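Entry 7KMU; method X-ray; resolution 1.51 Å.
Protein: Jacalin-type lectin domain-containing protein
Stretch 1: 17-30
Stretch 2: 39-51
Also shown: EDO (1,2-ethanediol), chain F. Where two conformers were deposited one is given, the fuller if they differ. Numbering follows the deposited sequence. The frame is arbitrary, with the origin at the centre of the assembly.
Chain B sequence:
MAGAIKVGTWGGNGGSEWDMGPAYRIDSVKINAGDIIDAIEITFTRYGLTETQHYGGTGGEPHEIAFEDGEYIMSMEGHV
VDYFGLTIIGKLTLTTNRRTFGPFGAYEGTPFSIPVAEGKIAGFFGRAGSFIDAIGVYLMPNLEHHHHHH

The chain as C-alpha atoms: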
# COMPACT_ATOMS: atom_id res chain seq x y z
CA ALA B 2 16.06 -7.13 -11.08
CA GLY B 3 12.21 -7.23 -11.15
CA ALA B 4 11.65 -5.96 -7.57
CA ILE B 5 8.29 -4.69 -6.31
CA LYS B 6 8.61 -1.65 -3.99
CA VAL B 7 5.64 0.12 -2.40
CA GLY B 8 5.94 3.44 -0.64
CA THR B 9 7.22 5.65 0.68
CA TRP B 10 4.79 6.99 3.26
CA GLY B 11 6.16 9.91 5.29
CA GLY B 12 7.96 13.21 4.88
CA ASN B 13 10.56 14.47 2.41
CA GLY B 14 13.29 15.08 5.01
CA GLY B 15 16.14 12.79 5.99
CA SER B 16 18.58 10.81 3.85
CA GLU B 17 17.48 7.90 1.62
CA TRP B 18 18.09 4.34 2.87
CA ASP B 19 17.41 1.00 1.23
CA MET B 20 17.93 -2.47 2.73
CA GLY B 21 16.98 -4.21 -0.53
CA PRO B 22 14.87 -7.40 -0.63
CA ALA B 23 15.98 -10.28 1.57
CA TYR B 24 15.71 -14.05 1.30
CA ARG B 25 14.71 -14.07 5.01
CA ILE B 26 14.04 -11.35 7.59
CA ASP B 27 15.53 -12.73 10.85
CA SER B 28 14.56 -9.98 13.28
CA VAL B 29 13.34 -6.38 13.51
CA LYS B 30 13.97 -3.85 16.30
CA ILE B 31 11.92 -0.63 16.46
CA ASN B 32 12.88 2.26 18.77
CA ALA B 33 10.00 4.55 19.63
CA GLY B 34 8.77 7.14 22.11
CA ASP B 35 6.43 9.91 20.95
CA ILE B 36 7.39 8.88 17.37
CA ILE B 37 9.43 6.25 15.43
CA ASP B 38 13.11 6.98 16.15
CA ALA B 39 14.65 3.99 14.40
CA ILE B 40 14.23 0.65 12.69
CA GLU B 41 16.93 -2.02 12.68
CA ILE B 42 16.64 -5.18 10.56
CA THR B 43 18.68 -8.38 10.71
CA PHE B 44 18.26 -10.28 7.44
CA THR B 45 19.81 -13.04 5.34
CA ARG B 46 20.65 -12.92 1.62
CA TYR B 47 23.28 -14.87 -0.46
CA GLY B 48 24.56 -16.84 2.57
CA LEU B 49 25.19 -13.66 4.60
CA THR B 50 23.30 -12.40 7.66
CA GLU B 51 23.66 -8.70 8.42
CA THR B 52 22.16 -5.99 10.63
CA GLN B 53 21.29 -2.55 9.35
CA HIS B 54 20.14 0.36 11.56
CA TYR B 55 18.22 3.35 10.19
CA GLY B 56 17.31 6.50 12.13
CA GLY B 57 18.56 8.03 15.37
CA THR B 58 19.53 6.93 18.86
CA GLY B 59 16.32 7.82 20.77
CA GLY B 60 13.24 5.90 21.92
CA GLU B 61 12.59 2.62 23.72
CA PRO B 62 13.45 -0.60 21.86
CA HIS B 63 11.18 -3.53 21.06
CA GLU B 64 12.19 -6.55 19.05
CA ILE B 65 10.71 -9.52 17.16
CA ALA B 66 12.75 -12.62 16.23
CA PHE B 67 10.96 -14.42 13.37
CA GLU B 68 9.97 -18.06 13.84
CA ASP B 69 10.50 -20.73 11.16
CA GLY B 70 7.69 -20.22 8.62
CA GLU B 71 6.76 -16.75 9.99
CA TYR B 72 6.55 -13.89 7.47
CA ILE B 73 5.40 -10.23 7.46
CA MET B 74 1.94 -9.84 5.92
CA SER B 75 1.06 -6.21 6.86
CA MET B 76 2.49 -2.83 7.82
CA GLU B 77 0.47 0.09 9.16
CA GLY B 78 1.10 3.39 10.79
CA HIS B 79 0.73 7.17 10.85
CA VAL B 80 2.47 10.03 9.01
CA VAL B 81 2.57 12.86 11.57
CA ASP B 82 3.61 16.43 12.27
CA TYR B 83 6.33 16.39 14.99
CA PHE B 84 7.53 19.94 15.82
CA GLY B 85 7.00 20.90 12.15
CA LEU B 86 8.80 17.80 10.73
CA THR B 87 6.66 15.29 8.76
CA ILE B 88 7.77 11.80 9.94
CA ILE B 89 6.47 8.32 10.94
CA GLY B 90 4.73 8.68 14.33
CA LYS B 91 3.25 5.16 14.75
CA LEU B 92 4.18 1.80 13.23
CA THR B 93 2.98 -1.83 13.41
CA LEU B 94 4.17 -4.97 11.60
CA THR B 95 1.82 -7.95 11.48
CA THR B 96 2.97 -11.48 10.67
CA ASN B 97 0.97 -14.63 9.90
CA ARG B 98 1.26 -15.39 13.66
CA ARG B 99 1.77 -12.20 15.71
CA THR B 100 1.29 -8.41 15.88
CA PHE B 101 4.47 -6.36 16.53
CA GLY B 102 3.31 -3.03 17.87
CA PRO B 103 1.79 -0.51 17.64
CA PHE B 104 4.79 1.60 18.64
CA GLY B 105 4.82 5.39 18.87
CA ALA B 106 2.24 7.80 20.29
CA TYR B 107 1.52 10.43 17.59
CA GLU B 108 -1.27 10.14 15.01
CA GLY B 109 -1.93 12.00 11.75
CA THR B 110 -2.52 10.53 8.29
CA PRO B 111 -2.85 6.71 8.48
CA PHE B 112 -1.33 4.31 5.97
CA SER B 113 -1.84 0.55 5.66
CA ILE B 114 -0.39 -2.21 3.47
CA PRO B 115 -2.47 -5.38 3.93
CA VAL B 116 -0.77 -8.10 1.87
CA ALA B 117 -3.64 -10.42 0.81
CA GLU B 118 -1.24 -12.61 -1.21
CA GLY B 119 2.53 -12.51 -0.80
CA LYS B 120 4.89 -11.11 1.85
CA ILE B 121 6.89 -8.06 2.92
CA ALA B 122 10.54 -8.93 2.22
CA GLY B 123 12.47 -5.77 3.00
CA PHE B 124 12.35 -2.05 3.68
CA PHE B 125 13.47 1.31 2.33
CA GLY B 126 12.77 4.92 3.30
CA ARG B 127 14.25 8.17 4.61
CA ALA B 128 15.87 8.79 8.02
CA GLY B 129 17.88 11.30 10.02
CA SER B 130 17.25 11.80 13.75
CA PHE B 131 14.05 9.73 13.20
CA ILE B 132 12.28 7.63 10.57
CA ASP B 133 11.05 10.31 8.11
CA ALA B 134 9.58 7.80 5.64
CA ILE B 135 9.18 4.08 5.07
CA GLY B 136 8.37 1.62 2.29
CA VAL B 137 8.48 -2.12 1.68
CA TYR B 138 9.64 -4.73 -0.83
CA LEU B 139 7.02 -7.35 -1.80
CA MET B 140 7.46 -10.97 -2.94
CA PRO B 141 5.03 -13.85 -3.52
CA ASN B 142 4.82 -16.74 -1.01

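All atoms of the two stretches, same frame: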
# COMPACT_ATOMS: atom_id res chain seq x y z
N GLU B 17 18.02 9.17 2.11
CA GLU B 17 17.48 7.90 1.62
C GLU B 17 18.26 6.70 2.17
O GLU B 17 19.49 6.75 2.31
CB GLU B 17 17.53 7.86 0.08
CG GLU B 17 16.57 8.83 -0.57
CD GLU B 17 16.58 8.79 -2.09
OE1 GLU B 17 15.99 7.86 -2.67
OE2 GLU B 17 17.19 9.70 -2.70
N TRP B 18 17.53 5.63 2.49
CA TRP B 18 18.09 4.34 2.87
C TRP B 18 17.32 3.24 2.17
O TRP B 18 16.15 3.40 1.80
CB TRP B 18 18.13 4.13 4.38
CG TRP B 18 16.81 4.21 5.08
CD1 TRP B 18 16.25 5.32 5.63
CD2 TRP B 18 15.93 3.12 5.39
NE1 TRP B 18 15.08 5.00 6.26
CE2 TRP B 18 14.86 3.65 6.14
CE3 TRP B 18 15.95 1.74 5.13
CZ2 TRP B 18 13.79 2.86 6.59
CZ3 TRP B 18 14.92 0.95 5.61
CH2 TRP B 18 13.86 1.51 6.36
N ASP B 19 17.99 2.11 1.96
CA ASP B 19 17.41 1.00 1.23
C ASP B 19 18.14 -0.29 1.60
O ASP B 19 19.33 -0.46 1.30
CB ASP B 19 17.49 1.27 -0.28
CG ASP B 19 16.73 0.32 -1.17
OD1 ASP B 19 16.26 -0.72 -0.68
OD2 ASP B 19 16.62 0.61 -2.38
N MET B 20 17.42 -1.18 2.27
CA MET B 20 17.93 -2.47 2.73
C MET B 20 18.01 -3.47 1.57
O MET B 20 18.79 -4.43 1.63
CB MET B 20 16.88 -2.98 3.75
CG MET B 20 17.27 -4.14 4.55
SD MET B 20 15.73 -4.88 5.17
CE MET B 20 15.86 -6.45 4.37
N GLY B 21 17.17 -3.27 0.56
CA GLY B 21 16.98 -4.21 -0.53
C GLY B 21 16.07 -5.35 -0.09
O GLY B 21 15.69 -5.45 1.08
N PRO B 22 15.70 -6.26 -1.02
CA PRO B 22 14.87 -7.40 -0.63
C PRO B 22 15.74 -8.49 0.02
O PRO B 22 16.91 -8.63 -0.35
CB PRO B 22 14.29 -7.88 -1.96
CG PRO B 22 15.32 -7.51 -2.97
CD PRO B 22 16.05 -6.29 -2.45
N ALA B 23 15.19 -9.25 0.94
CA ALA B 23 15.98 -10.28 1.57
C ALA B 23 15.38 -11.63 1.33
O ALA B 23 14.16 -11.75 1.14
CB ALA B 23 16.06 -10.02 3.06
N TYR B 24 16.21 -12.69 1.39
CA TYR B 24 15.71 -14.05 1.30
C TYR B 24 14.88 -14.35 2.55
O TYR B 24 13.81 -14.97 2.47
CB TYR B 24 16.89 -15.03 1.19
CG TYR B 24 16.43 -16.45 0.92
CD1 TYR B 24 16.05 -16.85 -0.35
CD2 TYR B 24 16.36 -17.38 1.95
CE1 TYR B 24 15.60 -18.15 -0.60
CE2 TYR B 24 15.91 -18.69 1.72
CZ TYR B 24 15.54 -19.07 0.44
OH TYR B 24 15.12 -20.35 0.18
N ARG B 25 15.38 -13.88 3.72
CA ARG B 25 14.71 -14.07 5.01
C ARG B 25 14.97 -12.88 5.92
O ARG B 25 16.11 -12.41 6.03
CB ARG B 25 15.24 -15.36 5.66
CG ARG B 25 14.39 -15.91 6.81
CD ARG B 25 14.97 -17.22 7.32
NE ARG B 25 16.26 -17.00 7.98
CZ ARG B 25 17.44 -17.28 7.44
NH1 ARG B 25 18.55 -17.00 8.10
NH2 ARG B 25 17.52 -17.82 6.23
N ILE B 26 13.93 -12.40 6.59
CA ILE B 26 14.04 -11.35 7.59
C ILE B 26 14.14 -12.13 8.91
O ILE B 26 13.21 -12.87 9.27
CB ILE B 26 12.86 -10.36 7.58
CG1 ILE B 26 12.83 -9.57 6.24
CG2 ILE B 26 12.97 -9.40 8.77
CD1 ILE B 26 11.63 -8.67 6.05
N ASP B 27 15.26 -12.00 9.61
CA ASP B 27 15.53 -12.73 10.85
C ASP B 27 14.95 -12.06 12.08
O ASP B 27 14.38 -12.73 12.95
CB ASP B 27 17.03 -12.99 11.00
CG ASP B 27 17.60 -13.71 9.79
OD1 ASP B 27 17.12 -14.82 9.48
OD2 ASP B 27 18.49 -13.15 9.13
N SER B 28 15.10 -10.73 12.16
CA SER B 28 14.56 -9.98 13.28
C SER B 28 14.43 -8.51 12.92
O SER B 28 15.07 -8.01 12.00
CB SER B 28 15.44 -10.17 14.51
OG SER B 28 16.77 -9.76 14.27
N VAL B 29 13.56 -7.81 13.67
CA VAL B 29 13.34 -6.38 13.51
C VAL B 29 13.33 -5.76 14.90
O VAL B 29 12.68 -6.29 15.80
CB VAL B 29 12.02 -6.05 12.73
CG1 VAL B 29 11.73 -4.54 12.76
CG2 VAL B 29 12.08 -6.54 11.29
N LYS B 30 14.00 -4.61 15.06
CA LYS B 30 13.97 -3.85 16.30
C LYS B 30 13.47 -2.46 15.96
O LYS B 30 14.02 -1.82 15.06
CB LYS B 30 15.35 -3.79 16.95
CG LYS B 30 15.37 -3.02 18.29
CD LYS B 30 16.78 -3.00 18.91
CE LYS B 30 17.67 -1.92 18.34
NZ LYS B 30 19.02 -1.94 18.97
N ALA B 39 13.79 4.85 15.19
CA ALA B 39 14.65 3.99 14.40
C ALA B 39 14.05 2.64 14.10
O ALA B 39 13.16 2.15 14.82
CB ALA B 39 15.98 3.80 15.15
N ILE B 40 14.57 2.01 13.05
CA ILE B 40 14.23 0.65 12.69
C ILE B 40 15.53 -0.04 12.35
O ILE B 40 16.37 0.52 11.64
CB ILE B 40 13.14 0.53 11.58
CG1 ILE B 40 12.69 -0.95 11.38
CG2 ILE B 40 13.57 1.18 10.24
CD1 ILE B 40 11.37 -1.16 10.57
N GLU B 41 15.73 -1.22 12.92
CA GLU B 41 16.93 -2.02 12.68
C GLU B 41 16.48 -3.39 12.22
O GLU B 41 15.58 -3.98 12.82
CB GLU B 41 17.76 -2.10 13.97
CG GLU B 41 19.06 -2.85 13.80
CD GLU B 41 19.79 -3.02 15.12
OE1 GLU B 41 19.65 -4.10 15.73
OE2 GLU B 41 20.49 -2.07 15.54
N ILE B 42 17.05 -3.89 11.11
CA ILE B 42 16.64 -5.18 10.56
C ILE B 42 17.84 -6.09 10.44
O ILE B 42 18.89 -5.67 9.95
CB ILE B 42 15.94 -5.05 9.16
CG1 ILE B 42 14.81 -3.98 9.15
CG2 ILE B 42 15.40 -6.39 8.67
CD1 ILE B 42 15.25 -2.63 8.55
N THR B 43 17.68 -7.33 10.90
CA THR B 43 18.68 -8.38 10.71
C THR B 43 18.06 -9.30 9.65
O THR B 43 16.93 -9.78 9.81
CB THR B 43 19.03 -9.11 12.00
OG1 THR B 43 19.68 -8.19 12.87
CG2 THR B 43 19.97 -10.30 11.76
N PHE B 44 18.78 -9.51 8.55
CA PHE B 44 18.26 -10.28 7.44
C PHE B 44 19.35 -11.10 6.79
O PHE B 44 20.53 -10.79 6.91
CB PHE B 44 17.61 -9.33 6.42
CG PHE B 44 18.56 -8.31 5.85
CD1 PHE B 44 18.77 -7.10 6.49
CD2 PHE B 44 19.24 -8.56 4.66
CE1 PHE B 44 19.66 -6.16 5.98
CE2 PHE B 44 20.14 -7.62 4.15
CZ PHE B 44 20.32 -6.41 4.79
N THR B 45 18.92 -12.11 6.03
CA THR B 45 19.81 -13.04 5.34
C THR B 45 19.57 -13.02 3.84
O THR B 45 18.42 -13.04 3.38
CB THR B 45 19.66 -14.44 5.94
OG1 THR B 45 19.99 -14.37 7.33
CG2 THR B 45 20.59 -15.46 5.26
N ARG B 46 20.67 -12.99 3.08
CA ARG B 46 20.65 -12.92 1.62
C ARG B 46 22.01 -13.44 1.14
O ARG B 46 23.03 -13.03 1.68
CB ARG B 46 20.46 -11.42 1.26
CG ARG B 46 20.43 -11.03 -0.19
CD ARG B 46 19.91 -9.61 -0.36
NE ARG B 46 20.78 -8.55 0.15
CZ ARG B 46 20.33 -7.38 0.61
NH1 ARG B 46 19.03 -7.14 0.67
NH2 ARG B 46 21.18 -6.45 1.03
N TYR B 47 22.03 -14.37 0.16
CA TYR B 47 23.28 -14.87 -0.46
C TYR B 47 24.29 -15.45 0.56
O TYR B 47 25.51 -15.27 0.41
CB TYR B 47 23.92 -13.77 -1.33
CG TYR B 47 22.96 -13.13 -2.31
CD1 TYR B 47 22.10 -13.91 -3.08
CD2 TYR B 47 22.94 -11.76 -2.51
CE1 TYR B 47 21.20 -13.32 -3.98
CE2 TYR B 47 22.07 -11.16 -3.42
CZ TYR B 47 21.21 -11.95 -4.16
OH TYR B 47 20.34 -11.36 -5.06
N GLY B 48 23.76 -16.17 1.55
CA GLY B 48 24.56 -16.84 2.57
C GLY B 48 25.15 -15.93 3.63
O GLY B 48 26.00 -16.38 4.40
N LEU B 49 24.70 -14.67 3.68
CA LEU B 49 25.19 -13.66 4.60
C LEU B 49 24.07 -13.06 5.42
O LEU B 49 23.05 -12.65 4.86
CB LEU B 49 25.89 -12.54 3.82
CG LEU B 49 27.27 -12.92 3.25
CD1 LEU B 49 27.56 -12.16 1.97
CD2 LEU B 49 28.35 -12.68 4.27
N THR B 50 24.25 -13.02 6.74
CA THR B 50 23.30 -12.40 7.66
C THR B 50 23.91 -11.08 8.12
O THR B 50 25.07 -11.04 8.56
CB THR B 50 22.99 -13.33 8.85
OG1 THR B 50 22.49 -14.57 8.36
CG2 THR B 50 21.99 -12.71 9.82
N GLU B 51 23.15 -9.99 7.99
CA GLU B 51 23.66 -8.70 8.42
C GLU B 51 22.59 -7.90 9.13
O GLU B 51 21.41 -8.21 9.00
CB GLU B 51 24.31 -7.93 7.28
CG GLU B 51 23.38 -7.50 6.16
CD GLU B 51 24.11 -6.92 4.96
OE1 GLU B 51 24.75 -5.85 5.11
OE2 GLU B 51 24.05 -7.53 3.88
C1 EDO F . 17.17 -6.51 14.51
O1 EDO F . 18.53 -6.25 14.32
C2 EDO F . 16.96 -6.89 15.99
O2 EDO F . 17.57 -8.15 16.28

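Strands 25-30 and 39-46 run antiparallel, and their backbones satisfy one another in narrow pairs. Lys30 N gives to Glu41 O and Glu41 N to Lys30 O, both at 2.8 Å; Thr43 N reaches Ser28 O at 2.9 Å, and Thr45 N reaches Arg25 O at 2.8 Å. A beta bulge at Asp27 shifts the register by one, so Thr43 O accepts two amides, Asp27 N at 2.8 Å and Ser28 N at 3.1 Å. The bulge turns the Asp27 side chain toward the partner strand, where its carboxylate is shared: OD2 accepts from Thr45 OG1 at 2.6 Å, while OD1 forms a salt bridge with Arg25 NE at 2.8 Å.

At the end of its strand, Arg46 suits its place because a guanidinium carries several donors in one plane. Its NH1 serves two backbone carbonyls, Met20 O at 2.9 Å and Pro22 O at 2.8 Å, that no strand partner here satisfies. Gly21 lies between them; an ideal CB there would sit 3.0 Å from Arg46 NH1, and its positive phi also favours glycine.

Apolar side chains fill the face bearing Ile26, Val29, Ile42 and Phe44, with Met20 CE over the Phe44 ring, 3.8 Å from its centroid. On the other face, ethanediol O1 donates to Glu41 OE1 at 2.8 Å, and its O2 hydrogen-bonds Ser28 OG at 2.7 Å.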